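PilM (Escherichia coli, PDB 3EOI) is of unknown function but probably serves in the assembly or working of a plasmid-encoded type IV pilus. Local coordinates at residues Q16-F21 against M78-E83; S59-Q64 against P112-D117. All blocks are in the same frame, centred on the assembly; numbering follows the deposited sequence.

Contact 1: residues Q16-F21 against M78-E83; sequences QQAADF and MGALLE
Ala80 and Leu81 of helix 77-84 meet Ala18 and Phe21 of helix 10-34 where the two helices pack obliquely. The axes of the two segments come within 8.8 Å and cross at -50°, with Ala18 facing both Ala80 and Leu81 near the crossing. Ala80 gives the first touch along residues 78-83: its CB meets the CB of Ala18 at 3.8 Å, methyl against methyl. This pair occupies the side of the crossing away from Phe21.

Leu81 follows and covers the larger share of the surface, its CA standing 5.1 Å from the CA of Ala18. Its CA-CB bond does not aim straight at helix 10-34, yet the end of the side chain reaches it: with CG anti to the carbonyl carbon (chi1 -72°), CD2 is delivered into the angle between Ala18 and Phe21. There the methyl lies 3.7 Å from Ala18 CA, so it rests on the backbone of the first helix as well as on the alanine methyl. CD2 also touches Phe21 CG at 3.6 Å and Phe21 CB at 3.7 Å, near the root of the ring. The two side chains cross at about a right angle, and the methyl approaches the ring obliquely. Phe21 CG is turned anti to its own backbone N (chi1 -172°), which carries the ring past Leu81 to Val69 and Ala71 of strand 66-72 and Trp122 of strand 119-123, while Leu81 also packs on Ile120.

All four touching residues are buried and apolar, and the polar links of the first segment lie off this interface, as in the Gln16 NE2 to Asp20 OD1 hydrogen bond. The two helices are therefore joined here by shape and hydrophobic burial, with one leucine methyl seated in the angle between an alanine and a phenylalanine.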
loop_
_atom_site.group_PDB
_atom_site.type_symbol
_atom_site.label_atom_id
_atom_site.label_comp_id
_atom_site.label_asym_id
_atom_site.label_seq_id
_atom_site.Cartn_x
_atom_site.Cartn_y
_atom_site.Cartn_z
ATOM N N GLN A 16 1.521 2.802 -13.096
ATOM C CA GLN A 16 0.779 1.568 -12.943
ATOM C C GLN A 16 0.831 1.037 -11.498
ATOM O O GLN A 16 -0.167 0.539 -10.957
ATOM C CB GLN A 16 1.326 0.511 -13.881
ATOM C CG GLN A 16 0.436 -0.748 -13.930
ATOM C CD GLN A 16 -0.962 -0.454 -14.528
ATOM O OE1 GLN A 16 -1.100 0.173 -15.588
ATOM N NE2 GLN A 16 -2.011 -0.884 -13.804
ATOM N N GLN A 17 1.976 1.190 -10.827
ATOM C CA GLN A 17 2.088 0.820 -9.423
ATOM C C GLN A 17 1.100 1.621 -8.586
ATOM O O GLN A 17 0.444 1.051 -7.690
ATOM C CB GLN A 17 3.479 1.128 -8.956
ATOM C CG GLN A 17 3.676 1.016 -7.460
ATOM C CD GLN A 17 3.626 -0.392 -6.976
ATOM O OE1 GLN A 17 4.683 -1.058 -6.769
ATOM N NE2 GLN A 17 2.399 -0.875 -6.745
ATOM N N ALA A 18 0.930 2.942 -8.826
ATOM C CA ALA A 18 0.010 3.691 -8.019
ATOM C C ALA A 18 -1.401 3.277 -8.321
ATOM O O ALA A 18 -2.226 3.211 -7.393
ATOM C CB ALA A 18 0.184 5.203 -8.327
ATOM N N ALA A 19 -1.706 3.027 -9.600
ATOM C CA ALA A 19 -3.075 2.639 -9.924
ATOM C C ALA A 19 -3.419 1.312 -9.280
ATOM O O ALA A 19 -4.541 1.157 -8.693
ATOM C CB ALA A 19 -3.291 2.574 -11.466
ATOM N N ASP A 20 -2.469 0.368 -9.338
ATOM C CA ASP A 20 -2.687 -0.919 -8.644
ATOM C C ASP A 20 -2.875 -0.768 -7.123
ATOM O O ASP A 20 -3.765 -1.398 -6.502
ATOM C CB ASP A 20 -1.539 -1.905 -8.877
ATOM C CG ASP A 20 -1.375 -2.297 -10.347
ATOM O OD1 ASP A 20 -2.286 -2.014 -11.137
ATOM O OD2 ASP A 20 -0.347 -2.964 -10.678
ATOM N N PHE A 21 -1.984 0.017 -6.512
ATOM C CA PHE A 21 -2.072 0.305 -5.076
ATOM C C PHE A 21 -3.492 0.848 -4.756
ATOM O O PHE A 21 -4.183 0.430 -3.785
ATOM C CB PHE A 21 -0.995 1.342 -4.737
ATOM C CG PHE A 21 -0.806 1.615 -3.265
ATOM C CD1 PHE A 21 -1.797 2.295 -2.525
ATOM C CD2 PHE A 21 0.360 1.185 -2.601
ATOM C CE1 PHE A 21 -1.628 2.537 -1.188
ATOM C CE2 PHE A 21 0.561 1.491 -1.204
ATOM C CZ PHE A 21 -0.473 2.165 -0.499
ATOM N N MET A 78 4.881 8.711 -4.421
ATOM C CA MET A 78 3.955 9.361 -3.481
ATOM C C MET A 78 3.088 10.342 -4.226
ATOM O O MET A 78 1.887 10.335 -4.064
ATOM C CB MET A 78 4.722 10.070 -2.363
ATOM C CG MET A 78 3.848 10.675 -1.277
ATOM S SD MET A 78 3.129 9.480 -0.073
ATOM C CE MET A 78 4.583 8.993 0.876
ATOM N N GLY A 79 3.705 11.141 -5.090
ATOM C CA GLY A 79 2.912 12.150 -5.853
ATOM C C GLY A 79 1.912 11.452 -6.790
ATOM O O GLY A 79 0.837 11.996 -7.037
ATOM N N ALA A 80 2.260 10.267 -7.318
ATOM C CA ALA A 80 1.336 9.591 -8.233
ATOM C C ALA A 80 0.147 9.041 -7.430
ATOM O O ALA A 80 -1.007 9.084 -7.892
ATOM C CB ALA A 80 2.041 8.498 -8.970
ATOM N N LEU A 81 0.433 8.522 -6.226
ATOM C CA LEU A 81 -0.654 8.054 -5.379
ATOM C C LEU A 81 -1.559 9.175 -5.022
ATOM O O LEU A 81 -2.800 9.028 -5.000
ATOM C CB LEU A 81 -0.078 7.438 -4.096
ATOM C CG LEU A 81 0.600 6.085 -4.312
ATOM C CD1 LEU A 81 1.404 5.690 -3.096
ATOM C CD2 LEU A 81 -0.430 4.981 -4.622
ATOM N N LEU A 82 -0.966 10.309 -4.684
ATOM C CA LEU A 82 -1.803 11.496 -4.382
ATOM C C LEU A 82 -2.597 11.985 -5.613
ATOM O O LEU A 82 -3.808 12.305 -5.576
ATOM C CB LEU A 82 -0.917 12.606 -3.779
ATOM C CG LEU A 82 -0.426 12.190 -2.399
ATOM C CD1 LEU A 82 0.702 13.107 -1.935
ATOM C CD2 LEU A 82 -1.661 12.231 -1.454
ATOM N N GLU A 83 -1.945 12.037 -6.758
ATOM C CA GLU A 83 -2.694 12.415 -7.942
ATOM C C GLU A 83 -3.902 11.510 -8.192
ATOM O O GLU A 83 -4.989 11.999 -8.510
ATOM C CB GLU A 83 -1.776 12.314 -9.177
ATOM C CG GLU A 83 -2.477 12.724 -10.461
ATOM C CD GLU A 83 -1.570 12.654 -11.662
ATOM O OE1 GLU A 83 -0.533 11.952 -11.605
ATOM O OE2 GLU A 83 -1.932 13.275 -12.667
#

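Contact 2: residues S59-Q64 against P112-D117; sequences SHLISQ and PAVIPD
Leu61 and Ser63, on the outermost strand 59-63 of the antiparallel sheet, meet a type I beta turn that runs from Pro112 to Ile115 in the loop ahead of strand 119-123. The turn is closed by a backbone hydrogen bond from Ile115 N to Pro112 O, 3.2 Å long. It presents Pro112 and Val114 to the strand, while the CB of Ala113 points away from it.

The closer packing gathers round one methyl group. Leu61 CD2 touches both the first and the third residue of the turn, 3.6 Å from Val114 CG2 and 3.7 Å from Pro112 CB. Leu61 meets these neighbours differently: it crosses the valine side chain at about a right angle but slides past the proline ring in the opposite direction. Its CG stands anti to the backbone N (chi1 166°), and the branch at CG then carries CD2 up to the turn. Beneath this cluster, Pro112 and Ile115 also pack on Phe68 of strand 66-72, which is hydrogen-bonded through its backbone to Leu61. The turn thus lies over one face of the sheet near its edge, bearing on the edge strand 59-63 and on its neighbour 66-72.

Toward solvent the contact thins. Only CG2 of the exposed Val114 reaches Leu61, and at this end the backbones stay well apart, with 8.7 Å between Leu61 CA and Ile115 CA. None of the four touching residues is buried, and the interface is held by van der Waals contact alone. At the Ser63 end, the proline ring lies against a side chain bearing a hydroxyl: Pro112 CG is 3.7 Å from Ser63 CB and 3.8 Å from Ser63 OG.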
loop_
_atom_site.group_PDB
_atom_site.type_symbol
_atom_site.label_atom_id
_atom_site.label_comp_id
_atom_site.label_asym_id
_atom_site.label_seq_id
_atom_site.Cartn_x
_atom_site.Cartn_y
_atom_site.Cartn_z
ATOM N N SER A 59 1.038 -5.190 -1.403
ATOM C CA SER A 59 0.923 -6.194 -0.352
ATOM C C SER A 59 0.046 -5.613 0.756
ATOM O O SER A 59 -0.106 -4.404 0.855
ATOM C CB SER A 59 2.283 -6.485 0.236
ATOM O OG SER A 59 3.192 -6.922 -0.819
ATOM N N HIS A 60 -0.557 -6.519 1.534
ATOM C CA HIS A 60 -1.329 -6.119 2.662
ATOM C C HIS A 60 -1.325 -7.105 3.811
ATOM O O HIS A 60 -0.894 -8.253 3.692
ATOM C CB HIS A 60 -2.751 -5.714 2.252
ATOM C CG HIS A 60 -3.734 -6.855 2.211
ATOM N ND1 HIS A 60 -3.848 -7.677 1.112
ATOM C CD2 HIS A 60 -4.714 -7.242 3.081
ATOM C CE1 HIS A 60 -4.807 -8.574 1.331
ATOM N NE2 HIS A 60 -5.347 -8.330 2.514
ATOM N N LEU A 61 -1.723 -6.592 4.964
ATOM C CA LEU A 61 -1.745 -7.428 6.153
ATOM C C LEU A 61 -2.675 -6.776 7.148
ATOM O O LEU A 61 -2.700 -5.564 7.280
ATOM C CB LEU A 61 -0.360 -7.587 6.811
ATOM C CG LEU A 61 -0.325 -8.167 8.248
ATOM C CD1 LEU A 61 -0.520 -9.677 8.193
ATOM C CD2 LEU A 61 1.040 -7.806 8.829
ATOM N N ILE A 62 -3.535 -7.583 7.761
ATOM C CA ILE A 62 -4.319 -7.125 8.899
ATOM C C ILE A 62 -3.645 -7.591 10.194
ATOM O O ILE A 62 -3.364 -8.775 10.345
ATOM C CB ILE A 62 -5.760 -7.676 8.857
ATOM C CG1 ILE A 62 -6.428 -7.313 7.510
ATOM C CG2 ILE A 62 -6.523 -7.187 10.107
ATOM C CD1 ILE A 62 -7.680 -8.164 7.182
ATOM N N SER A 63 -3.337 -6.657 11.090
ATOM C CA SER A 63 -2.623 -6.977 12.335
ATOM C C SER A 63 -3.087 -6.070 13.454
ATOM O O SER A 63 -3.234 -4.861 13.265
ATOM C CB SER A 63 -1.129 -6.769 12.117
ATOM O OG SER A 63 -0.421 -7.130 13.306
ATOM N N GLN A 64 -3.404 -6.665 14.591
ATOM C CA GLN A 64 -3.920 -5.897 15.697
ATOM C C GLN A 64 -5.091 -4.989 15.231
ATOM O O GLN A 64 -5.234 -3.822 15.635
ATOM C CB GLN A 64 -2.801 -5.065 16.322
ATOM C CG GLN A 64 -1.636 -5.968 16.819
ATOM C CD GLN A 64 -2.034 -6.894 17.983
ATOM O OE1 GLN A 64 -2.232 -8.110 17.805
ATOM N NE2 GLN A 64 -2.146 -6.313 19.190
ATOM N N PRO A 112 3.995 -4.142 12.401
ATOM C CA PRO A 112 4.252 -5.576 12.268
ATOM C C PRO A 112 5.665 -5.797 11.694
ATOM O O PRO A 112 6.077 -5.110 10.794
ATOM C CB PRO A 112 3.202 -6.024 11.231
ATOM C CG PRO A 112 2.081 -5.059 11.370
ATOM C CD PRO A 112 2.718 -3.719 11.796
ATOM N N ALA A 113 6.367 -6.810 12.175
ATOM C CA ALA A 113 7.742 -7.047 11.769
ATOM C C ALA A 113 7.855 -7.517 10.330
ATOM O O ALA A 113 8.951 -7.564 9.775
ATOM C CB ALA A 113 8.392 -8.089 12.675
ATOM N N VAL A 114 6.748 -7.901 9.719
ATOM C CA VAL A 114 6.819 -8.354 8.332
ATOM C C VAL A 114 6.633 -7.252 7.280
ATOM O O VAL A 114 6.623 -7.548 6.084
ATOM C CB VAL A 114 5.851 -9.521 8.080
ATOM C CG1 VAL A 114 6.193 -10.620 9.030
ATOM C CG2 VAL A 114 4.416 -9.067 8.266
ATOM N N ILE A 115 6.544 -5.999 7.710
ATOM C CA ILE A 115 6.528 -4.914 6.739
ATOM C C ILE A 115 7.951 -4.431 6.458
ATOM O O ILE A 115 8.680 -4.081 7.385
ATOM C CB ILE A 115 5.692 -3.809 7.246
ATOM C CG1 ILE A 115 4.272 -4.360 7.493
ATOM C CG2 ILE A 115 5.722 -2.687 6.222
ATOM C CD1 ILE A 115 3.404 -3.386 8.133
ATOM N N PRO A 116 8.354 -4.414 5.188
ATOM C CA PRO A 116 9.740 -4.018 4.902
ATOM C C PRO A 116 9.957 -2.495 4.966
ATOM O O PRO A 116 8.991 -1.731 4.970
ATOM C CB PRO A 116 9.988 -4.548 3.466
ATOM C CG PRO A 116 8.615 -4.986 2.947
ATOM C CD PRO A 116 7.575 -4.667 3.957
ATOM N N ASP A 117 11.227 -2.097 5.051
ATOM C CA ASP A 117 11.606 -0.708 5.005
ATOM C C ASP A 117 11.476 -0.197 3.574
ATOM O O ASP A 117 11.387 -0.985 2.622
ATOM C CB ASP A 117 13.052 -0.559 5.459
ATOM C CG ASP A 117 13.201 -0.710 6.940
ATOM O OD1 ASP A 117 12.206 -0.446 7.662
ATOM O OD2 ASP A 117 14.307 -1.112 7.387
#

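Overall arrangement
From the N terminus, helix 10-34 supplies residues 16-21, and the chain then passes through strands 59-63 and 66-72 before helix 77-84 returns to close the first loop at contact 1. The second loop starts within the first, at residues 59-64, and closes at 112-117, just before strand 119-123; the two loops therefore cross. Contact 1 joins the two helices over the sheet, whereas contact 2 fastens a late turn to the sheet's outermost strand. Their centres are about 20 Å apart on opposite sides of the chain's centre, without touching. Strand 66-72 links them, giving residues to the surroundings of both contacts.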